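Local coordinates for maleylacetoacetate isomerase (Anaeromyxobacter dehalogenans, PDB 4IGJ), which probably isomerises maleylacetoacetate with the help of glutathione, and is a zeta-class member of the glutathione transferase superfamily, at residues S35-R38 / V39-L43. Residues are numbered along the deposited sequence; the frame is centred on the assembly and turned at random.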
loop_
_atom_site.group_PDB
_atom_site.type_symbol
_atom_site.label_atom_id
_atom_site.label_comp_id
_atom_site.label_asym_id
_atom_site.label_seq_id
_atom_site.Cartn_x
_atom_site.Cartn_y
_atom_site.Cartn_z
ATOM N N SER A 35 -6.439 -8.626 -4.761
ATOM C CA SER A 35 -6.856 -7.672 -3.747
ATOM C C SER A 35 -8.088 -8.168 -2.994
ATOM O O SER A 35 -8.153 -8.056 -1.759
ATOM C CB SER A 35 -7.086 -6.285 -4.343
ATOM O OG SER A 35 -7.373 -5.350 -3.313
ATOM N N ALA A 36 -9.047 -8.745 -3.717
ATOM C CA ALA A 36 -10.245 -9.280 -3.076
ATOM C C ALA A 36 -9.903 -10.496 -2.234
ATOM O O ALA A 36 -10.467 -10.689 -1.156
ATOM C CB ALA A 36 -11.311 -9.636 -4.109
ATOM N N TRP A 37 -8.973 -11.311 -2.718
ATOM C CA TRP A 37 -8.541 -12.495 -1.991
ATOM C C TRP A 37 -7.991 -12.118 -0.607
ATOM O O TRP A 37 -8.275 -12.803 0.374
ATOM C CB TRP A 37 -7.510 -13.240 -2.847
ATOM C CG TRP A 37 -7.009 -14.583 -2.381
ATOM C CD1 TRP A 37 -7.228 -15.213 -1.182
ATOM C CD2 TRP A 37 -6.176 -15.451 -3.142
ATOM N NE1 TRP A 37 -6.571 -16.420 -1.163
ATOM C CE2 TRP A 37 -5.918 -16.588 -2.361
ATOM C CE3 TRP A 37 -5.620 -15.368 -4.421
ATOM C CZ2 TRP A 37 -5.123 -17.643 -2.820
ATOM C CZ3 TRP A 37 -4.836 -16.395 -4.871
ATOM C CH2 TRP A 37 -4.593 -17.526 -4.081
ATOM N N ARG A 38 -7.215 -11.033 -0.523
ATOM C CA ARG A 38 -6.693 -10.574 0.767
ATOM C C ARG A 38 -7.822 -10.356 1.752
ATOM O O ARG A 38 -7.720 -10.747 2.921
ATOM C CB ARG A 38 -5.922 -9.262 0.624
ATOM C CG ARG A 38 -4.764 -9.306 -0.372
ATOM C CD ARG A 38 -4.475 -7.900 -0.832
ATOM N NE ARG A 38 -3.401 -7.817 -1.811
ATOM C CZ ARG A 38 -3.076 -6.692 -2.442
ATOM N NH1 ARG A 38 -3.757 -5.578 -2.210
ATOM N NH2 ARG A 38 -2.080 -6.689 -3.329
ATOM N N VAL A 39 -8.896 -9.726 1.282
ATOM C CA VAL A 39 -10.040 -9.451 2.140
ATOM C C VAL A 39 -10.787 -10.735 2.510
ATOM O O VAL A 39 -11.174 -10.916 3.671
ATOM C CB VAL A 39 -10.953 -8.370 1.540
ATOM C CG1 VAL A 39 -12.157 -8.116 2.441
ATOM C CG2 VAL A 39 -10.151 -7.074 1.355
ATOM N N ARG A 40 -10.938 -11.644 1.551
ATOM C CA ARG A 40 -11.540 -12.946 1.835
ATOM C C ARG A 40 -10.761 -13.678 2.923
ATOM O O ARG A 40 -11.351 -14.341 3.775
ATOM C CB ARG A 40 -11.613 -13.806 0.569
ATOM C CG ARG A 40 -12.488 -13.214 -0.508
ATOM C CD ARG A 40 -12.885 -14.261 -1.546
ATOM N NE ARG A 40 -11.741 -14.871 -2.226
ATOM C CZ ARG A 40 -11.309 -14.532 -3.440
ATOM N NH1 ARG A 40 -11.902 -13.560 -4.132
ATOM N NH2 ARG A 40 -10.268 -15.172 -3.959
ATOM N N LEU A 41 -9.437 -13.557 2.900
ATOM C CA LEU A 41 -8.608 -14.161 3.935
ATOM C C LEU A 41 -8.836 -13.520 5.302
ATOM O O LEU A 41 -8.963 -14.225 6.303
ATOM C CB LEU A 41 -7.133 -14.106 3.542
ATOM C CG LEU A 41 -6.775 -15.154 2.487
ATOM C CD1 LEU A 41 -5.379 -14.872 1.961
ATOM C CD2 LEU A 41 -6.853 -16.541 3.098
ATOM N N GLY A 42 -8.920 -12.193 5.347
ATOM C CA GLY A 42 -9.180 -11.519 6.605
ATOM C C GLY A 42 -10.513 -11.952 7.188
ATOM O O GLY A 42 -10.607 -12.208 8.387
ATOM N N LEU A 43 -11.537 -12.033 6.340
ATOM C CA LEU A 43 -12.870 -12.450 6.779
ATOM C C LEU A 43 -12.859 -13.891 7.293
ATOM O O LEU A 43 -13.418 -14.192 8.361
ATOM C CB LEU A 43 -13.860 -12.294 5.633
ATOM C CG LEU A 43 -14.108 -10.840 5.238
ATOM C CD1 LEU A 43 -14.704 -10.748 3.833
ATOM C CD2 LEU A 43 -15.001 -10.137 6.258
#
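Arg40 lays one face of its guanidinium against Trp37, whose CA sits 3.7 Å above the guanidinium plane and over its centre. NH2 comes within 3.5 Å of Trp37 CB: CG anti to the carbonyl carbon sends the Arg40 chain back along the helix, and the bend at chi3 (-60°) brings the guanidinium across over Trp37 CA. The indole plane lies 17° from that of the guanidinium, but NH2 approaches the ring obliquely. On the indole's pyrrole side, Leu41 runs alongside Trp37, its CD1 3.7 Å from Trp37 CD1. With CG anti to the backbone nitrogen (chi1 -174°) the indole projects from the helix, and its rotation about CB-CG turns CD1 and NE1 to Leu41; Tyr195 and His227 pack edge-to-face with the same ring. Three backbone bonds set this spacing: Arg40 N to Ala36 O at 2.9 Å, Leu41 N to Trp37 O at 2.9 Å, and Gly42 N to Arg38 O at 3.1 Å. In the second shell, all three nitrogens of the buried Arg40 guanidinium are hydrogen-bonded: NE to Ala226 O, NH2 to Trp31 O, and NH1 to Ser29 OG and Tyr30 O. A leucine in its place would probably leave the carbonyls of Tyr30, Trp31 and Ala226, and Ser29 OG, without this donor and weaken the helix's ties to residues 29-31 and helix 221-226. The Arg38 side chain takes no part in this cluster; its NH1 donates to Ser93 OG, and Arg38, Ser93 and Ser35 all belong to glutathione sites seen in this protein. The i to i+4 pattern is that of a regular alpha-helix, the connecting helix 34-45 of the beta-alpha-beta unit in the thioredoxin-like N-terminal domain of glutathione transferases, with its N-terminal turns at the glutathione site.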